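Local structure of ER-derived vesicles protein ERV41 (Saccharomyces cerevisiae, 3ZLC) at residues Y27-I37 and L53-P63. The protein travels in COPII-coated vesicles, is needed for efficient transport of a subset of secretory proteins to the Golgi, and facilitates retrograde transport from the Golgi to the endoplasmic reticulum. Numbering follows the deposited sequence.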
ATOM      1  N   TYR A  27      -6.392  -3.175   3.720  1.00 14.49           N
ATOM      2  CA  TYR A  27      -7.689  -2.932   4.352  1.00 13.64           C
ATOM      3  C   TYR A  27      -7.632  -1.468   4.755  1.00 19.45           C
ATOM      4  O   TYR A  27      -6.639  -1.030   5.324  1.00 15.67           O
ATOM      5  CB  TYR A  27      -7.877  -3.773   5.623  1.00 14.31           C
ATOM      6  CG  TYR A  27      -7.828  -5.284   5.447  1.00 16.23           C
ATOM      7  CD1 TYR A  27      -8.155  -5.888   4.234  1.00 15.73           C
ATOM      8  CD2 TYR A  27      -7.449  -6.100   6.501  1.00 14.99           C
ATOM      9  CE1 TYR A  27      -8.114  -7.284   4.091  1.00 18.04           C
ATOM     10  CE2 TYR A  27      -7.401  -7.483   6.371  1.00 19.05           C
ATOM     11  CZ  TYR A  27      -7.730  -8.070   5.164  1.00 24.61           C
ATOM     12  OH  TYR A  27      -7.686  -9.446   5.037  1.00 23.03           O
ATOM     13  N   VAL A  28      -8.675  -0.710   4.444  1.00 14.20           N
ATOM     14  CA  VAL A  28      -8.775   0.692   4.877  1.00 14.53           C
ATOM     15  C   VAL A  28      -9.992   0.812   5.791  1.00 17.20           C
ATOM     16  O   VAL A  28     -11.038   0.235   5.492  1.00 16.61           O
ATOM     17  CB  VAL A  28      -8.964   1.652   3.671  1.00 18.17           C
ATOM     18  CG1 VAL A  28      -9.055   3.105   4.146  1.00 18.91           C
ATOM     19  CG2 VAL A  28      -7.798   1.509   2.675  1.00 17.28           C
ATOM     20  N   ASN A  29      -9.859   1.557   6.891  1.00 16.18           N
ATOM     21  CA  ASN A  29     -10.930   1.713   7.897  1.00 18.73           C
ATOM     22  C   ASN A  29     -12.002   2.712   7.445  1.00 20.31           C
ATOM     23  O   ASN A  29     -12.555   3.461   8.255  1.00 20.91           O
ATOM     24  CB  ASN A  29     -10.286   2.159   9.225  1.00 17.89           C
ATOM     25  CG  ASN A  29     -11.180   1.984  10.452  1.00 19.30           C
ATOM     26  OD1 ASN A  29     -10.766   2.362  11.548  1.00 21.63           O
ATOM     27  ND2 ASN A  29     -12.385   1.405  10.289  1.00 20.25           N
ATOM     28  N   THR A  30     -12.318   2.685   6.149  1.00 18.92           N
ATOM     29  CA  THR A  30     -13.379   3.519   5.563  1.00 21.51           C
ATOM     30  C   THR A  30     -14.150   2.687   4.531  1.00 19.30           C
ATOM     31  O   THR A  30     -13.560   1.832   3.853  1.00 20.21           O
ATOM     32  CB  THR A  30     -12.778   4.761   4.857  1.00 20.23           C
ATOM     33  OG1 THR A  30     -11.999   5.525   5.798  1.00 20.43           O
ATOM     34  CG2 THR A  30     -13.877   5.646   4.259  1.00 19.68           C
ATOM     35  N   LYS A  31     -15.462   2.908   4.436  1.00 19.84           N
ATOM     36  CA  LYS A  31     -16.294   2.222   3.434  1.00 22.79           C
ATOM     37  C   LYS A  31     -15.801   2.540   2.033  1.00 19.52           C
ATOM     38  O   LYS A  31     -15.342   3.660   1.781  1.00 23.66           O
ATOM     39  CB  LYS A  31     -17.754   2.661   3.543  1.00 25.49           C
ATOM     40  CG  LYS A  31     -18.304   2.649   4.949  1.00 41.04           C
ATOM     41  CD  LYS A  31     -18.487   1.252   5.456  1.00 45.74           C
ATOM     42  CE  LYS A  31     -19.959   0.890   5.476  1.00 52.74           C
ATOM     43  NZ  LYS A  31     -20.142  -0.524   5.902  1.00 48.83           N
ATOM     44  N   CYS A  32     -15.892   1.569   1.124  1.00 21.46           N
ATOM     45  CA  CYS A  32     -15.273   1.695  -0.207  1.00 19.97           C
ATOM     46  C   CYS A  32     -15.755   2.916  -1.002  1.00 20.24           C
ATOM     47  O   CYS A  32     -14.963   3.583  -1.672  1.00 21.75           O
ATOM     48  CB  CYS A  32     -15.539   0.433  -1.033  1.00 24.21           C
ATOM     49  SG  CYS A  32     -14.826  -1.078  -0.355  1.00 23.37           S
ATOM     50  N   ASP A  33     -17.051   3.192  -0.940  1.00 20.76           N
ATOM     51  CA  ASP A  33     -17.660   4.200  -1.813  1.00 23.91           C
ATOM     52  C   ASP A  33     -17.249   5.645  -1.459  1.00 22.45           C
ATOM     53  O   ASP A  33     -17.501   6.576  -2.228  1.00 22.62           O
ATOM     54  CB  ASP A  33     -19.192   4.033  -1.838  1.00 24.58           C
ATOM     55  CG  ASP A  33     -19.662   2.883  -2.761  1.00 29.79           C
ATOM     56  OD1 ASP A  33     -18.823   2.158  -3.320  1.00 31.19           O
ATOM     57  OD2 ASP A  33     -20.880   2.695  -2.926  1.00 27.40           O
ATOM     58  N   TRP A  34     -16.609   5.832  -0.307  1.00 21.25           N
ATOM     59  CA  TRP A  34     -16.064   7.148   0.039  1.00 29.69           C
ATOM     60  C   TRP A  34     -14.685   7.343  -0.587  1.00 31.15           C
ATOM     61  O   TRP A  34     -14.147   8.454  -0.598  1.00 24.54           O
ATOM     62  CB  TRP A  34     -15.907   7.300   1.560  1.00 25.78           C
ATOM     63  CG  TRP A  34     -17.191   7.294   2.350  1.00 23.36           C
ATOM     64  CD1 TRP A  34     -17.571   6.363   3.275  1.00 28.88           C
ATOM     65  CD2 TRP A  34     -18.243   8.266   2.305  1.00 24.26           C
ATOM     66  NE1 TRP A  34     -18.795   6.692   3.797  1.00 24.97           N
ATOM     67  CE2 TRP A  34     -19.234   7.851   3.213  1.00 25.18           C
ATOM     68  CE3 TRP A  34     -18.454   9.440   1.574  1.00 25.13           C
ATOM     69  CZ2 TRP A  34     -20.407   8.568   3.421  1.00 26.89           C
ATOM     70  CZ3 TRP A  34     -19.620  10.154   1.781  1.00 26.83           C
ATOM     71  CH2 TRP A  34     -20.586   9.715   2.695  1.00 27.76           C
ATOM     72  N   LEU A  35     -14.095   6.253  -1.079  1.00 20.96           N
ATOM     73  CA  LEU A  35     -12.682   6.253  -1.460  1.00 23.53           C
ATOM     74  C   LEU A  35     -12.458   6.488  -2.945  1.00 26.04           C
ATOM     75  O   LEU A  35     -13.277   6.075  -3.781  1.00 25.13           O
ATOM     76  CB  LEU A  35     -12.019   4.926  -1.058  1.00 20.92           C
ATOM     77  CG  LEU A  35     -11.986   4.643   0.445  1.00 22.03           C
ATOM     78  CD1 LEU A  35     -11.311   3.311   0.750  1.00 22.20           C
ATOM     79  CD2 LEU A  35     -11.313   5.785   1.197  1.00 22.44           C
ATOM     80  N   GLN A  36     -11.347   7.149  -3.271  1.00 20.32           N
ATOM     81  CA  GLN A  36     -10.865   7.187  -4.646  1.00 21.02           C
ATOM     82  C   GLN A  36      -9.379   6.828  -4.663  1.00 23.35           C
ATOM     83  O   GLN A  36      -8.630   7.139  -3.723  1.00 22.98           O
ATOM     84  CB  GLN A  36     -11.117   8.555  -5.293  1.00 27.76           C
ATOM     85  CG  GLN A  36     -10.236   9.684  -4.764  1.00 33.78           C
ATOM     86  CD  GLN A  36     -10.341  10.946  -5.610  1.00 51.86           C
ATOM     87  OE1 GLN A  36     -10.260  10.891  -6.840  1.00 57.31           O
ATOM     88  NE2 GLN A  36     -10.524  12.088  -4.952  1.00 53.15           N
ATOM     89  N   ILE A  37      -8.952   6.152  -5.722  1.00 23.45           N
ATOM     90  CA  ILE A  37      -7.558   5.720  -5.824  1.00 22.74           C
ATOM     91  C   ILE A  37      -7.000   6.282  -7.127  1.00 23.38           C
ATOM     92  O   ILE A  37      -7.575   6.043  -8.202  1.00 24.95           O
ATOM     93  CB  ILE A  37      -7.469   4.195  -5.766  1.00 19.99           C
ATOM     94  CG1 ILE A  37      -8.042   3.698  -4.431  1.00 23.00           C
ATOM     95  CG2 ILE A  37      -6.021   3.699  -5.952  1.00 16.82           C
ATOM     96  CD1 ILE A  37      -8.086   2.229  -4.326  1.00 29.61           C
ATOM     97  N   LEU A  53      -8.515  -2.407  -9.857  1.00 33.31           N
ATOM     98  CA  LEU A  53      -8.589  -2.851  -8.469  1.00 26.98           C
ATOM     99  C   LEU A  53      -9.986  -3.296  -8.096  1.00 30.39           C
ATOM    100  O   LEU A  53     -10.981  -2.828  -8.658  1.00 34.02           O
ATOM    101  CB  LEU A  53      -8.144  -1.747  -7.508  1.00 25.87           C
ATOM    102  CG  LEU A  53      -6.721  -1.213  -7.597  1.00 28.24           C
ATOM    103  CD1 LEU A  53      -6.579   0.067  -6.767  1.00 33.98           C
ATOM    104  CD2 LEU A  53      -5.693  -2.260  -7.141  1.00 25.17           C
ATOM    105  N   GLN A  54     -10.065  -4.226  -7.158  1.00 21.79           N
ATOM    106  CA  GLN A  54     -11.345  -4.586  -6.564  0.60 24.53           C
ATOM    107  C   GLN A  54     -11.475  -3.830  -5.253  1.00 23.73           C
ATOM    108  O   GLN A  54     -10.514  -3.759  -4.481  1.00 17.99           O
ATOM    109  CB  GLN A  54     -11.417  -6.096  -6.326  0.60 30.01           C
ATOM    110  CG  GLN A  54     -11.491  -6.894  -7.622  0.60 35.69           C
ATOM    111  CD  GLN A  54     -12.602  -6.392  -8.527  0.60 39.39           C
ATOM    112  OE1 GLN A  54     -12.355  -5.919  -9.633  0.60 41.48           O
ATOM    113  NE2 GLN A  54     -13.832  -6.480  -8.049  0.60 44.55           N
ATOM    114  N   LEU A  55     -12.640  -3.247  -5.017  1.00 20.90           N
ATOM    115  CA  LEU A  55     -12.934  -2.585  -3.748  1.00 20.80           C
ATOM    116  C   LEU A  55     -14.121  -3.324  -3.144  1.00 27.00           C
ATOM    117  O   LEU A  55     -15.207  -3.344  -3.719  1.00 25.06           O
ATOM    118  CB  LEU A  55     -13.266  -1.102  -3.949  1.00 20.88           C
ATOM    119  CG  LEU A  55     -12.059  -0.158  -3.943  1.00 26.67           C
ATOM    120  CD1 LEU A  55     -11.238  -0.355  -5.201  1.00 33.64           C
ATOM    121  CD2 LEU A  55     -12.480   1.304  -3.802  1.00 28.41           C
ATOM    122  N   GLU A  56     -13.901  -3.979  -2.011  1.00 20.63           N
ATOM    123  CA  GLU A  56     -14.960  -4.777  -1.407  1.00 29.83           C
ATOM    124  C   GLU A  56     -15.190  -4.367   0.031  1.00 24.82           C
ATOM    125  O   GLU A  56     -14.228  -4.195   0.795  1.00 19.61           O
ATOM    126  CB  GLU A  56     -14.611  -6.265  -1.497  1.00 27.94           C
ATOM    127  CG  GLU A  56     -14.727  -6.810  -2.920  1.00 39.20           C
ATOM    128  CD  GLU A  56     -14.420  -8.295  -3.028  1.00 43.07           C
ATOM    129  OE1 GLU A  56     -14.299  -8.968  -1.981  1.00 39.76           O
ATOM    130  OE2 GLU A  56     -14.292  -8.786  -4.170  1.00 44.02           O
ATOM    131  N   GLU A  57     -16.461  -4.229   0.399  1.00 20.97           N
ATOM    132  CA  GLU A  57     -16.826  -3.853   1.765  1.00 28.77           C
ATOM    133  C   GLU A  57     -16.367  -4.930   2.733  1.00 25.17           C
ATOM    134  O   GLU A  57     -16.422  -6.121   2.414  1.00 24.57           O
ATOM    135  CB  GLU A  57     -18.342  -3.680   1.899  1.00 36.79           C
ATOM    136  CG  GLU A  57     -18.987  -2.788   0.844  1.00 50.52           C
ATOM    137  CD  GLU A  57     -18.560  -1.345   0.955  1.00 54.98           C
ATOM    138  OE1 GLU A  57     -18.003  -0.964   2.005  1.00 51.53           O
ATOM    139  OE2 GLU A  57     -18.787  -0.587  -0.015  1.00 58.83           O
ATOM    140  N   MET A  58     -15.932  -4.521   3.922  1.00 24.65           N
ATOM    141  CA  MET A  58     -15.531  -5.487   4.946  1.00 21.69           C
ATOM    142  C   MET A  58     -15.704  -4.874   6.321  1.00 25.71           C
ATOM    143  O   MET A  58     -15.760  -3.647   6.438  1.00 23.66           O
ATOM    144  CB  MET A  58     -14.066  -5.853   4.747  1.00 22.59           C
ATOM    145  CG  MET A  58     -13.118  -4.696   5.079  1.00 18.08           C
ATOM    146  SD  MET A  58     -11.373  -5.111   4.850  1.00 21.70           S
ATOM    147  CE  MET A  58     -11.163  -6.408   6.070  1.00 20.95           C
ATOM    148  N   PRO A  59     -15.792  -5.717   7.374  1.00 24.30           N
ATOM    149  CA  PRO A  59     -15.638  -5.121   8.706  1.00 26.15           C
ATOM    150  C   PRO A  59     -14.141  -4.946   8.937  1.00 24.48           C
ATOM    151  O   PRO A  59     -13.403  -5.946   8.880  1.00 21.18           O
ATOM    152  CB  PRO A  59     -16.197  -6.206   9.656  1.00 26.67           C
ATOM    153  CG  PRO A  59     -16.842  -7.283   8.732  1.00 30.92           C
ATOM    154  CD  PRO A  59     -16.053  -7.166   7.452  1.00 29.47           C
ATOM    155  N   PHE A  60     -13.689  -3.715   9.168  1.00 24.79           N
ATOM    156  CA  PHE A  60     -12.258  -3.465   9.349  1.00 21.73           C
ATOM    157  C   PHE A  60     -11.689  -4.298  10.498  1.00 19.77           C
ATOM    158  O   PHE A  60     -12.302  -4.430  11.547  1.00 21.09           O
ATOM    159  CB  PHE A  60     -11.972  -1.968   9.579  1.00 19.74           C
ATOM    160  CG  PHE A  60     -10.492  -1.635   9.642  1.00 17.93           C
ATOM    161  CD1 PHE A  60      -9.724  -1.607   8.482  1.00 17.80           C
ATOM    162  CD2 PHE A  60      -9.876  -1.338  10.862  1.00 20.75           C
ATOM    163  CE1 PHE A  60      -8.359  -1.306   8.526  1.00 16.64           C
ATOM    164  CE2 PHE A  60      -8.496  -1.029  10.919  1.00 17.53           C
ATOM    165  CZ  PHE A  60      -7.749  -1.007   9.746  1.00 16.25           C
ATOM    166  N   PHE A  61     -10.523  -4.892  10.273  1.00 18.87           N
ATOM    167  CA  PHE A  61      -9.849  -5.640  11.325  1.00 19.92           C
ATOM    168  C   PHE A  61      -8.359  -5.681  11.057  1.00 19.23           C
ATOM    169  O   PHE A  61      -7.905  -5.478   9.924  1.00 19.44           O
ATOM    170  CB  PHE A  61     -10.415  -7.063  11.466  1.00 21.26           C
ATOM    171  CG  PHE A  61      -9.942  -8.031  10.400  1.00 23.35           C
ATOM    172  CD1 PHE A  61     -10.521  -8.034   9.132  1.00 20.98           C
ATOM    173  CD2 PHE A  61      -8.928  -8.952  10.675  1.00 19.81           C
ATOM    174  CE1 PHE A  61     -10.093  -8.939   8.155  1.00 24.63           C
ATOM    175  CE2 PHE A  61      -8.496  -9.867   9.702  1.00 21.43           C
ATOM    176  CZ  PHE A  61      -9.080  -9.858   8.447  1.00 18.80           C
ATOM    177  N   ILE A  62      -7.589  -5.921  12.107  1.00 18.80           N
ATOM    178  CA  ILE A  62      -6.155  -6.069  11.924  1.00 20.73           C
ATOM    179  C   ILE A  62      -5.830  -7.538  12.125  1.00 24.27           C
ATOM    180  O   ILE A  62      -6.086  -8.087  13.200  1.00 19.60           O
ATOM    181  CB  ILE A  62      -5.370  -5.202  12.908  1.00 26.65           C
ATOM    182  CG1 ILE A  62      -5.745  -3.724  12.698  1.00 28.26           C
ATOM    183  CG2 ILE A  62      -3.867  -5.414  12.703  1.00 28.48           C
ATOM    184  CD1 ILE A  62      -5.328  -2.808  13.837  1.00 37.59           C
ATOM    185  N   PRO A  63      -5.296  -8.192  11.077  1.00 21.24           N
ATOM    186  CA  PRO A  63      -5.058  -9.637  11.169  1.00 18.11           C
ATOM    187  C   PRO A  63      -3.929  -9.981  12.137  1.00 24.12           C
ATOM    188  O   PRO A  63      -3.157  -9.104  12.514  1.00 19.13           O
ATOM    189  CB  PRO A  63      -4.636 -10.020   9.742  1.00 25.65           C
ATOM    190  CG  PRO A  63      -5.077  -8.877   8.862  1.00 24.22           C
ATOM    191  CD  PRO A  63      -4.951  -7.661   9.744  1.00 20.24           C
TER
HETATM  192  O   HOH W   1     -17.779  -1.740   7.421  1.00 42.26           O
HETATM  193  O   HOH W   2     -18.889  -0.588  -2.906  1.00 44.85           O
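Met58 lays its terminal methyl over the ring of Tyr27, CE standing 3.5 Å from the ring centroid and almost on the normal, a CH-pi contact. Met58 SD lies obliquely beside the same ring, 3.4 Å from Tyr27 CD1, a Met-aromatic contact; a long, flexible methionine suits this place because the bend at its end (chi3 -63°) folds CE back over the ring. Farther along, Tyr27 CE2 meets Phe61 CE1 at 3.5 Å, the two rings oblique, and Pro63 CG touches Tyr27 CE2. A serine in place of Tyr27 would probably leave the Met58 methyl without its aromatic platform and open a gap beside Phe61 and Pro63.

Phe60 receives a flat polar group instead. Asn29 CB sits over the centre of the Phe60 ring, and the carboxamide stacks at 12° to the ring plane, where CG anti to the backbone N (chi1 -163°) places it; Asn29 ND2 still bonds to Asn115 O and Glu113 O, so an amide suits this buried turn.

Glu57 is long enough for OE1 to accept a weak but nearly straight bond from Cys32 N at 3.4 Å, while a water donates to Glu57 OE2 and Asp33 OD1, which probably eases the approach of two like charges. Another water bridges Lys31 NZ and Met58 O.

Compact Cys32 SG packs 3.3 Å from Glu56 C and beside Leu55 CB; Ile37 CD1 touches Leu53 CD1 at 3.6 Å. In this lumenal domain, strand 117-126 lies between strands 19-28 and 53-57 in one sheet, and the Cys32-Cys117 disulfide ties the 3-10 turn at 32-34 to its start; Ile37 belongs to the other sheet, through strand 35-41.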